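Local coordinates for protein dihydrodipicolinate synthase (Bacillus clausii KSM-K16, PDB 3E96) that probably catalyses the condensation that forms 4-hydroxy-tetrahydrodipicolinate on the path to lysine, at residues S93-L98 with R130-A135; T56-A61 with G276-P281; A223-E228 with V238-E243. All blocks are in the same frame, centred on the assembly; numbering follows the deposited sequence.

Contact 1: S93-L98 with R130-A135; sequences STAIEL and RDIIEA
Ile96 and Ala135 meet where two neighbouring helices of the barrel's outer layer run in roughly the same direction, their short axes 9.5 Å apart and inclined at 34°. The outermost carbon of the isoleucine, CD1, presses on the alanine methyl, with Ile96 CD1 to Ala135 CB 3.5 Å, tighter than usual van der Waals contact. Ile96 sets CG1 anti to its own carbonyl carbon, beside the backbone N (chi1 -66°), and its extended second torsion, 169°, carries CD1 on to the methyl. A second pair reverses the roles: Ile132 CD1 of helix 122-136 lies 3.6 Å from Ala95 CB on helix 92-105, and Ile132 CG1 follows at 4.1 Å from the same Ala95 CB, so that the end of the isoleucine chain lies against the methyl. Each helix thus offers one long branched chain and one bare methyl, and the small alanines leave room for the isoleucines. The two isoleucines face each other more loosely, Ile96 CG1 to Ile132 CG1 4.4 Å. Toward the barrel, Ile132 also packs on Ile88 of strand 83-88 and Ile112 of strand 109-112, which places the contact between adjacent helices over these two parallel strands.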
loop_
_atom_site.group_PDB
_atom_site.type_symbol
_atom_site.label_atom_id
_atom_site.label_comp_id
_atom_site.label_asym_id
_atom_site.label_seq_id
_atom_site.Cartn_x
_atom_site.Cartn_y
_atom_site.Cartn_z
ATOM N N SER B 93 14.545 3.468 4.786
ATOM C CA SER B 93 15.234 4.742 4.991
ATOM C C SER B 93 14.220 5.857 5.247
ATOM O O SER B 93 14.440 6.731 6.085
ATOM C CB SER B 93 16.087 5.101 3.772
ATOM O OG SER B 93 15.280 5.333 2.632
ATOM N N THR B 94 13.116 5.821 4.511
ATOM C CA THR B 94 12.057 6.816 4.649
ATOM C C THR B 94 11.391 6.707 6.022
ATOM O O THR B 94 11.128 7.714 6.679
ATOM C CB THR B 94 10.989 6.623 3.560
ATOM O OG1 THR B 94 11.611 6.697 2.273
ATOM C CG2 THR B 94 9.909 7.699 3.657
ATOM N N ALA B 95 11.117 5.478 6.452
ATOM C CA ALA B 95 10.487 5.259 7.750
ATOM C C ALA B 95 11.408 5.797 8.841
ATOM O O ALA B 95 10.955 6.425 9.799
ATOM C CB ALA B 95 10.228 3.772 7.965
ATOM N N ILE B 96 12.706 5.551 8.688
ATOM C CA ILE B 96 13.677 6.021 9.664
ATOM C C ILE B 96 13.718 7.546 9.682
ATOM O O ILE B 96 13.860 8.153 10.742
ATOM C CB ILE B 96 15.080 5.442 9.364
ATOM C CG1 ILE B 96 15.049 3.922 9.560
ATOM C CG2 ILE B 96 16.125 6.071 10.290
ATOM C CD1 ILE B 96 16.284 3.197 9.049
ATOM N N GLU B 97 13.583 8.162 8.509
ATOM C CA GLU B 97 13.578 9.621 8.407
ATOM C C GLU B 97 12.364 10.175 9.151
ATOM O O GLU B 97 12.479 11.124 9.933
ATOM C CB GLU B 97 13.516 10.060 6.939
ATOM C CG GLU B 97 13.511 11.573 6.743
ATOM C CD GLU B 97 13.436 11.977 5.280
ATOM O OE1 GLU B 97 14.241 11.460 4.476
ATOM O OE2 GLU B 97 12.582 12.817 4.932
ATOM N N LEU B 98 11.200 9.581 8.904
ATOM C CA LEU B 98 9.972 10.012 9.569
ATOM C C LEU B 98 10.068 9.767 11.072
ATOM O O LEU B 98 9.608 10.580 11.871
ATOM C CB LEU B 98 8.760 9.259 9.003
ATOM C CG LEU B 98 8.249 9.643 7.611
ATOM C CD1 LEU B 98 7.264 8.579 7.131
ATOM C CD2 LEU B 98 7.576 11.008 7.659
ATOM N N ARG B 130 12.577 -4.944 12.167
ATOM C CA ARG B 130 13.796 -4.958 12.967
ATOM C C ARG B 130 14.750 -3.832 12.587
ATOM O O ARG B 130 15.237 -3.115 13.458
ATOM C CB ARG B 130 14.520 -6.293 12.816
ATOM C CG ARG B 130 15.784 -6.394 13.655
ATOM C CD ARG B 130 16.721 -7.415 13.048
ATOM N NE ARG B 130 17.029 -7.062 11.664
ATOM C CZ ARG B 130 17.626 -7.873 10.801
ATOM N NH1 ARG B 130 17.985 -9.093 11.179
ATOM N NH2 ARG B 130 17.855 -7.470 9.558
ATOM N N ASP B 131 15.016 -3.675 11.292
ATOM C CA ASP B 131 15.935 -2.638 10.827
ATOM C C ASP B 131 15.519 -1.241 11.266
ATOM O O ASP B 131 16.353 -0.440 11.690
ATOM C CB ASP B 131 16.062 -2.664 9.300
ATOM C CG ASP B 131 16.806 -3.886 8.792
ATOM O OD1 ASP B 131 17.446 -4.584 9.606
ATOM O OD2 ASP B 131 16.759 -4.136 7.568
ATOM N N ILE B 132 14.230 -0.944 11.156
ATOM C CA ILE B 132 13.719 0.366 11.543
ATOM C C ILE B 132 13.812 0.595 13.050
ATOM O O ILE B 132 14.236 1.661 13.500
ATOM C CB ILE B 132 12.252 0.533 11.088
ATOM C CG1 ILE B 132 12.194 0.535 9.557
ATOM C CG2 ILE B 132 11.658 1.816 11.675
ATOM C CD1 ILE B 132 10.792 0.416 8.987
ATOM N N ILE B 133 13.413 -0.404 13.830
ATOM C CA ILE B 133 13.458 -0.282 15.283
ATOM C C ILE B 133 14.894 -0.110 15.782
ATOM O O ILE B 133 15.165 0.746 16.624
ATOM C CB ILE B 133 12.820 -1.518 15.961
ATOM C CG1 ILE B 133 11.323 -1.560 15.633
ATOM C CG2 ILE B 133 13.024 -1.462 17.473
ATOM C CD1 ILE B 133 10.622 -2.799 16.134
ATOM N N GLU B 134 15.818 -0.908 15.258
ATOM C CA GLU B 134 17.207 -0.799 15.693
ATOM C C GLU B 134 17.831 0.536 15.299
ATOM O O GLU B 134 18.579 1.129 16.077
ATOM C CB GLU B 134 18.041 -1.958 15.135
ATOM C CG GLU B 134 17.529 -3.328 15.560
ATOM C CD GLU B 134 18.523 -4.448 15.302
ATOM O OE1 GLU B 134 19.152 -4.459 14.225
ATOM O OE2 GLU B 134 18.667 -5.331 16.174
ATOM N N ALA B 135 17.515 1.019 14.100
ATOM C CA ALA B 135 18.055 2.290 13.631
ATOM C C ALA B 135 17.528 3.467 14.448
ATOM O O ALA B 135 18.270 4.399 14.769
ATOM C CB ALA B 135 17.723 2.493 12.153
#

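Contact 2: T56-A61 with G276-P281; sequences TSEFYA and GVTRAP
Glu58 faces Thr278 and Arg279 from a loop where its backbone takes a left-handed conformation (phi 59°, psi 46°) just before the 3-10 turn 59-61, while the segment 276-281 is irregular and has a cis peptide before Pro281. The glutamate, extended beyond CG, crosses the Thr278 side chain at about a right angle. Its OE1 accepts the backbone N-H of Arg279 on the syn side in a nearly straight bond, Arg279 N to Glu58 OE1 3.2 Å. A water donates to the same Glu58 OE1 (2.7 Å) and to Arg279 O (2.8 Å), while Glu58 OE2 makes a salt bridge with Lys265. An alanine at Glu58 would probably leave the Arg279 N-H and the Lys265 charge without their carboxylate mate. Arg279, long and extended from CG to NE, runs out past the small Ala61: Arg279 CB lies 4.1 Å from Ala61 CB, and at the far end Arg279 NH2 donates to Ala61 O at 2.9 Å, the oxygen lying in the guanidinium plane. Arg279 NE bonds Gly28 O and NH1 pairs with Glu66. The contact therefore joins the loop between strand 49-50 and helix 64-78 to the loop between helices 262-270 and 287-299, with His117 of the second subunit packing on Ala61 and Pro281.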
loop_
_atom_site.group_PDB
_atom_site.type_symbol
_atom_site.label_atom_id
_atom_site.label_comp_id
_atom_site.label_asym_id
_atom_site.label_seq_id
_atom_site.Cartn_x
_atom_site.Cartn_y
_atom_site.Cartn_z
ATOM N N THR B 56 -6.424 6.201 10.117
ATOM C CA THR B 56 -7.657 6.974 10.222
ATOM C C THR B 56 -7.316 8.423 9.857
ATOM O O THR B 56 -8.180 9.192 9.439
ATOM C CB THR B 56 -8.225 6.945 11.655
ATOM O OG1 THR B 56 -8.309 5.590 12.107
ATOM C CG2 THR B 56 -9.624 7.563 11.688
ATOM N N SER B 57 -6.039 8.772 10.014
ATOM C CA SER B 57 -5.534 10.111 9.704
ATOM C C SER B 57 -5.259 10.252 8.208
ATOM O O SER B 57 -4.822 11.314 7.753
ATOM C CB SER B 57 -4.216 10.367 10.444
ATOM O OG SER B 57 -4.255 9.879 11.771
ATOM N N GLU B 58 -5.496 9.175 7.460
ATOM C CA GLU B 58 -5.243 9.140 6.019
ATOM C C GLU B 58 -3.769 9.422 5.724
ATOM O O GLU B 58 -3.417 10.198 4.836
ATOM C CB GLU B 58 -6.151 10.128 5.286
ATOM C CG GLU B 58 -7.610 9.699 5.288
ATOM C CD GLU B 58 -8.520 10.714 4.633
ATOM O OE1 GLU B 58 -8.639 10.701 3.386
ATOM O OE2 GLU B 58 -9.109 11.540 5.373
ATOM N N PHE B 59 -2.914 8.757 6.492
ATOM C CA PHE B 59 -1.467 8.872 6.370
ATOM C C PHE B 59 -0.946 8.805 4.933
ATOM O O PHE B 59 -0.155 9.652 4.505
ATOM C CB PHE B 59 -0.822 7.762 7.208
ATOM C CG PHE B 59 0.660 7.639 7.030
ATOM C CD1 PHE B 59 1.510 8.660 7.429
ATOM C CD2 PHE B 59 1.209 6.477 6.491
ATOM C CE1 PHE B 59 2.889 8.531 7.301
ATOM C CE2 PHE B 59 2.586 6.337 6.358
ATOM C CZ PHE B 59 3.429 7.368 6.765
ATOM N N TYR B 60 -1.386 7.802 4.180
ATOM C CA TYR B 60 -0.917 7.638 2.810
ATOM C C TYR B 60 -1.368 8.710 1.827
ATOM O O TYR B 60 -0.869 8.773 0.702
ATOM C CB TYR B 60 -1.288 6.245 2.307
ATOM C CG TYR B 60 -0.514 5.170 3.038
ATOM C CD1 TYR B 60 0.875 5.106 2.942
ATOM C CD2 TYR B 60 -1.161 4.244 3.855
ATOM C CE1 TYR B 60 1.604 4.150 3.640
ATOM C CE2 TYR B 60 -0.439 3.279 4.561
ATOM C CZ TYR B 60 0.946 3.241 4.444
ATOM O OH TYR B 60 1.669 2.288 5.123
ATOM N N ALA B 61 -2.302 9.557 2.251
ATOM C CA ALA B 61 -2.780 10.645 1.394
ATOM C C ALA B 61 -1.994 11.922 1.705
ATOM O O ALA B 61 -2.216 12.973 1.097
ATOM C CB ALA B 61 -4.270 10.876 1.624
ATOM N N GLY B 276 -14.320 18.341 7.493
ATOM C CA GLY B 276 -14.021 18.543 6.090
ATOM C C GLY B 276 -14.269 17.248 5.332
ATOM O O GLY B 276 -15.165 16.483 5.686
ATOM N N VAL B 277 -13.461 16.985 4.309
ATOM C CA VAL B 277 -13.630 15.790 3.491
ATOM C C VAL B 277 -12.390 14.904 3.454
ATOM O O VAL B 277 -11.349 15.237 4.020
ATOM C CB VAL B 277 -13.958 16.167 2.033
ATOM C CG1 VAL B 277 -15.262 16.944 1.972
ATOM C CG2 VAL B 277 -12.811 16.997 1.448
ATOM N N THR B 278 -12.519 13.766 2.781
ATOM C CA THR B 278 -11.398 12.848 2.621
ATOM C C THR B 278 -10.680 13.263 1.340
ATOM O O THR B 278 -11.222 14.036 0.545
ATOM C CB THR B 278 -11.871 11.376 2.459
ATOM O OG1 THR B 278 -12.889 11.301 1.448
ATOM C CG2 THR B 278 -12.414 10.832 3.776
ATOM N N ARG B 279 -9.458 12.777 1.152
ATOM C CA ARG B 279 -8.707 13.068 -0.064
ATOM C C ARG B 279 -8.797 11.841 -0.969
ATOM O O ARG B 279 -8.954 10.718 -0.484
ATOM C CB ARG B 279 -7.227 13.330 0.243
ATOM C CG ARG B 279 -6.875 14.761 0.641
ATOM C CD ARG B 279 -5.366 14.910 0.830
ATOM N NE ARG B 279 -4.984 16.269 1.211
ATOM C CZ ARG B 279 -3.757 16.636 1.563
ATOM N NH1 ARG B 279 -3.512 17.897 1.899
ATOM N NH2 ARG B 279 -2.772 15.748 1.582
ATOM N N ALA B 280 -8.724 12.052 -2.279
ATOM C CA ALA B 280 -8.734 10.925 -3.209
ATOM C C ALA B 280 -7.559 10.101 -2.680
ATOM O O ALA B 280 -6.577 10.675 -2.215
ATOM C CB ALA B 280 -8.448 11.408 -4.629
ATOM N N PRO B 281 -7.597 8.763 -2.808
ATOM C CA PRO B 281 -8.585 7.853 -3.398
ATOM C C PRO B 281 -9.937 7.568 -2.733
ATOM O O PRO B 281 -10.506 6.496 -2.944
ATOM C CB PRO B 281 -7.777 6.576 -3.598
ATOM C CG PRO B 281 -6.923 6.558 -2.362
ATOM C CD PRO B 281 -6.451 8.004 -2.269
HETATM O O HOH W 1 -7.463 9.241 1.395
#

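Contact 3: A223-E228 with V238-E243; sequences AVEMLE and VWRIWE
Ile241 and Met226 supply most of the apolar contact between two helices that run nearly antiparallel, their short axes 9.2 Å apart at 153°. Ile241 points toward the other helix and sets CG1 anti to its own carbonyl carbon, beside the backbone N (chi1 -56°). The extended second torsion then carries CD1 to the backbone of helix 220-231, Ile241 CD1 lying 3.3 Å from Glu225 O, and it also touches the glutamate's aliphatic root, with Ile241 CD1 to Glu225 CB at 3.7 Å. The other branch, Ile241 CG2, faces Met226 CB at 4.1 Å. A beta-branched residue suits this place because its two arms can meet two successive residues, Glu225 and Met226, of helix 220-231 at once.

Met226 makes the second apolar contact. The bend at chi3, -84°, brings CE round to Trp242. There the methyl, Met226 CE, lies 3.8 Å from Trp242 CA and 4.0 Å from Trp242 CB, near the ring plane at the indole's edge rather than over a face. The two side chains lie side by side and point the same way, an arrangement that the flexible, unbranched methionine readily follows.

Charge plays a lesser part. Glu225 OE2 and Arg240 NH1 are 4.4 Å apart, beyond a salt bridge, so any attraction between them is likely to be modest. The polar end of Trp242 is engaged elsewhere, its NE1 donating to Lys198 O, and one face of its indole receives Trp239 CZ3 from the preceding turn.

Helix 220-231 thus leads into helix 235-252 as a helical hairpin. Met226 and Trp242 both pack on Pro201 of helix 200-206, while Ala223 and Leu227 of the first helix rest on Ile15 of strand 15-17, placing the hairpin against the outside of the barrel.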
loop_
_atom_site.group_PDB
_atom_site.type_symbol
_atom_site.label_atom_id
_atom_site.label_comp_id
_atom_site.label_asym_id
_atom_site.label_seq_id
_atom_site.Cartn_x
_atom_site.Cartn_y
_atom_site.Cartn_z
ATOM N N ALA B 223 -16.173 5.165 23.486
ATOM C CA ALA B 223 -14.980 4.334 23.493
ATOM C C ALA B 223 -14.536 4.139 24.937
ATOM O O ALA B 223 -14.169 3.035 25.344
ATOM C CB ALA B 223 -13.869 5.001 22.683
ATOM N N VAL B 224 -14.580 5.221 25.714
ATOM C CA VAL B 224 -14.188 5.162 27.117
ATOM C C VAL B 224 -15.092 4.209 27.891
ATOM O O VAL B 224 -14.625 3.465 28.749
ATOM C CB VAL B 224 -14.236 6.566 27.778
ATOM C CG1 VAL B 224 -13.991 6.446 29.278
ATOM C CG2 VAL B 224 -13.172 7.464 27.158
ATOM N N GLU B 225 -16.386 4.228 27.586
ATOM C CA GLU B 225 -17.323 3.344 28.269
ATOM C C GLU B 225 -16.956 1.882 28.029
ATOM O O GLU B 225 -17.032 1.063 28.946
ATOM C CB GLU B 225 -18.755 3.590 27.785
ATOM C CG GLU B 225 -19.255 5.008 27.994
ATOM C CD GLU B 225 -20.693 5.188 27.541
ATOM O OE1 GLU B 225 -21.116 6.352 27.348
ATOM O OE2 GLU B 225 -21.402 4.168 27.385
ATOM N N MET B 226 -16.557 1.555 26.799
ATOM C CA MET B 226 -16.189 0.178 26.481
ATOM C C MET B 226 -14.934 -0.227 27.237
ATOM O O MET B 226 -14.867 -1.327 27.782
ATOM C CB MET B 226 -15.955 -0.013 24.971
ATOM C CG MET B 226 -15.560 -1.459 24.597
ATOM S SD MET B 226 -15.403 -1.828 22.810
ATOM C CE MET B 226 -17.145 -2.176 22.407
ATOM N N LEU B 227 -13.937 0.656 27.263
ATOM C CA LEU B 227 -12.688 0.357 27.957
ATOM C C LEU B 227 -12.933 0.110 29.439
ATOM O O LEU B 227 -12.409 -0.841 30.012
ATOM C CB LEU B 227 -11.685 1.507 27.807
ATOM C CG LEU B 227 -10.345 1.295 28.525
ATOM C CD1 LEU B 227 -9.551 0.190 27.831
ATOM C CD2 LEU B 227 -9.545 2.594 28.532
ATOM N N GLU B 228 -13.733 0.969 30.060
ATOM C CA GLU B 228 -14.006 0.818 31.483
ATOM C C GLU B 228 -14.784 -0.463 31.775
ATOM O O GLU B 228 -14.484 -1.165 32.739
ATOM C CB GLU B 228 -14.755 2.043 32.003
ATOM C CG GLU B 228 -14.019 3.340 31.689
ATOM C CD GLU B 228 -14.563 4.531 32.443
ATOM O OE1 GLU B 228 -15.799 4.683 32.507
ATOM O OE2 GLU B 228 -13.746 5.325 32.961
ATOM N N VAL B 238 -20.344 -4.487 28.654
ATOM C CA VAL B 238 -19.517 -4.640 27.461
ATOM C C VAL B 238 -20.376 -4.933 26.237
ATOM O O VAL B 238 -20.274 -4.250 25.218
ATOM C CB VAL B 238 -18.494 -5.790 27.633
ATOM C CG1 VAL B 238 -17.841 -6.127 26.291
ATOM C CG2 VAL B 238 -17.434 -5.386 28.643
ATOM N N TRP B 239 -21.228 -5.945 26.342
ATOM C CA TRP B 239 -22.079 -6.329 25.223
ATOM C C TRP B 239 -23.094 -5.261 24.850
ATOM O O TRP B 239 -23.433 -5.103 23.677
ATOM C CB TRP B 239 -22.776 -7.656 25.530
ATOM C CG TRP B 239 -21.798 -8.781 25.665
ATOM C CD1 TRP B 239 -21.594 -9.567 26.761
ATOM C CD2 TRP B 239 -20.854 -9.217 24.675
ATOM N NE1 TRP B 239 -20.580 -10.463 26.519
ATOM C CE2 TRP B 239 -20.109 -10.272 25.247
ATOM C CE3 TRP B 239 -20.567 -8.820 23.363
ATOM C CZ2 TRP B 239 -19.089 -10.934 24.551
ATOM C CZ3 TRP B 239 -19.553 -9.478 22.669
ATOM C CH2 TRP B 239 -18.828 -10.524 23.267
ATOM N N ARG B 240 -23.575 -4.522 25.842
ATOM C CA ARG B 240 -24.538 -3.464 25.577
ATOM C C ARG B 240 -23.871 -2.368 24.752
ATOM O O ARG B 240 -24.414 -1.919 23.743
ATOM C CB ARG B 240 -25.054 -2.880 26.893
ATOM C CG ARG B 240 -26.077 -1.763 26.727
ATOM C CD ARG B 240 -25.627 -0.519 27.469
ATOM N NE ARG B 240 -25.303 -0.811 28.863
ATOM C CZ ARG B 240 -24.482 -0.076 29.605
ATOM N NH1 ARG B 240 -23.899 0.994 29.083
ATOM N NH2 ARG B 240 -24.239 -0.413 30.866
ATOM N N ILE B 241 -22.691 -1.939 25.191
ATOM C CA ILE B 241 -21.941 -0.899 24.493
ATOM C C ILE B 241 -21.529 -1.410 23.113
ATOM O O ILE B 241 -21.601 -0.684 22.120
ATOM C CB ILE B 241 -20.677 -0.506 25.288
ATOM C CG1 ILE B 241 -21.070 -0.073 26.703
ATOM C CG2 ILE B 241 -19.943 0.623 24.580
ATOM C CD1 ILE B 241 -19.887 0.105 27.645
ATOM N N TRP B 242 -21.096 -2.664 23.060
ATOM C CA TRP B 242 -20.685 -3.281 21.801
ATOM C C TRP B 242 -21.819 -3.250 20.769
ATOM O O TRP B 242 -21.632 -2.771 19.649
ATOM C CB TRP B 242 -20.246 -4.725 22.048
ATOM C CG TRP B 242 -19.840 -5.457 20.808
ATOM C CD1 TRP B 242 -18.679 -5.299 20.102
ATOM C CD2 TRP B 242 -20.593 -6.466 20.126
ATOM N NE1 TRP B 242 -18.663 -6.156 19.020
ATOM C CE2 TRP B 242 -19.828 -6.881 19.013
ATOM C CE3 TRP B 242 -21.842 -7.059 20.348
ATOM C CZ2 TRP B 242 -20.273 -7.865 18.123
ATOM C CZ3 TRP B 242 -22.284 -8.038 19.463
ATOM C CH2 TRP B 242 -21.499 -8.430 18.364
ATOM N N GLU B 243 -22.992 -3.758 21.140
ATOM C CA GLU B 243 -24.129 -3.772 20.216
ATOM C C GLU B 243 -24.467 -2.363 19.747
ATOM O O GLU B 243 -24.889 -2.159 18.610
ATOM C CB GLU B 243 -25.368 -4.378 20.880
ATOM C CG GLU B 243 -25.275 -5.861 21.165
ATOM C CD GLU B 243 -26.621 -6.456 21.517
ATOM O OE1 GLU B 243 -27.478 -6.561 20.615
ATOM O OE2 GLU B 243 -26.823 -6.811 22.691
#

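In the fold
Contacts 1 and 3 are both partly buried helix pairs outside the barrel, on opposite sides of the chain's centre, whereas contact 2 is a buried meeting of loops. The helix pairs rely on apolar side chains: contact 1 joins neighbouring helices 92-105 and 122-136, which run the same general way, and contact 3 the antiparallel arms of a hairpin. Contact 2 depends instead on hydrogen bonds and a shared water, as befits irregular backbone whose polar groups need partners. No two contacts share a helix or strand, but contacts 1 and 2 touch through Leu98 and Phe59, and both reach the second subunit. Contact 3 touches no other chain of the assembly.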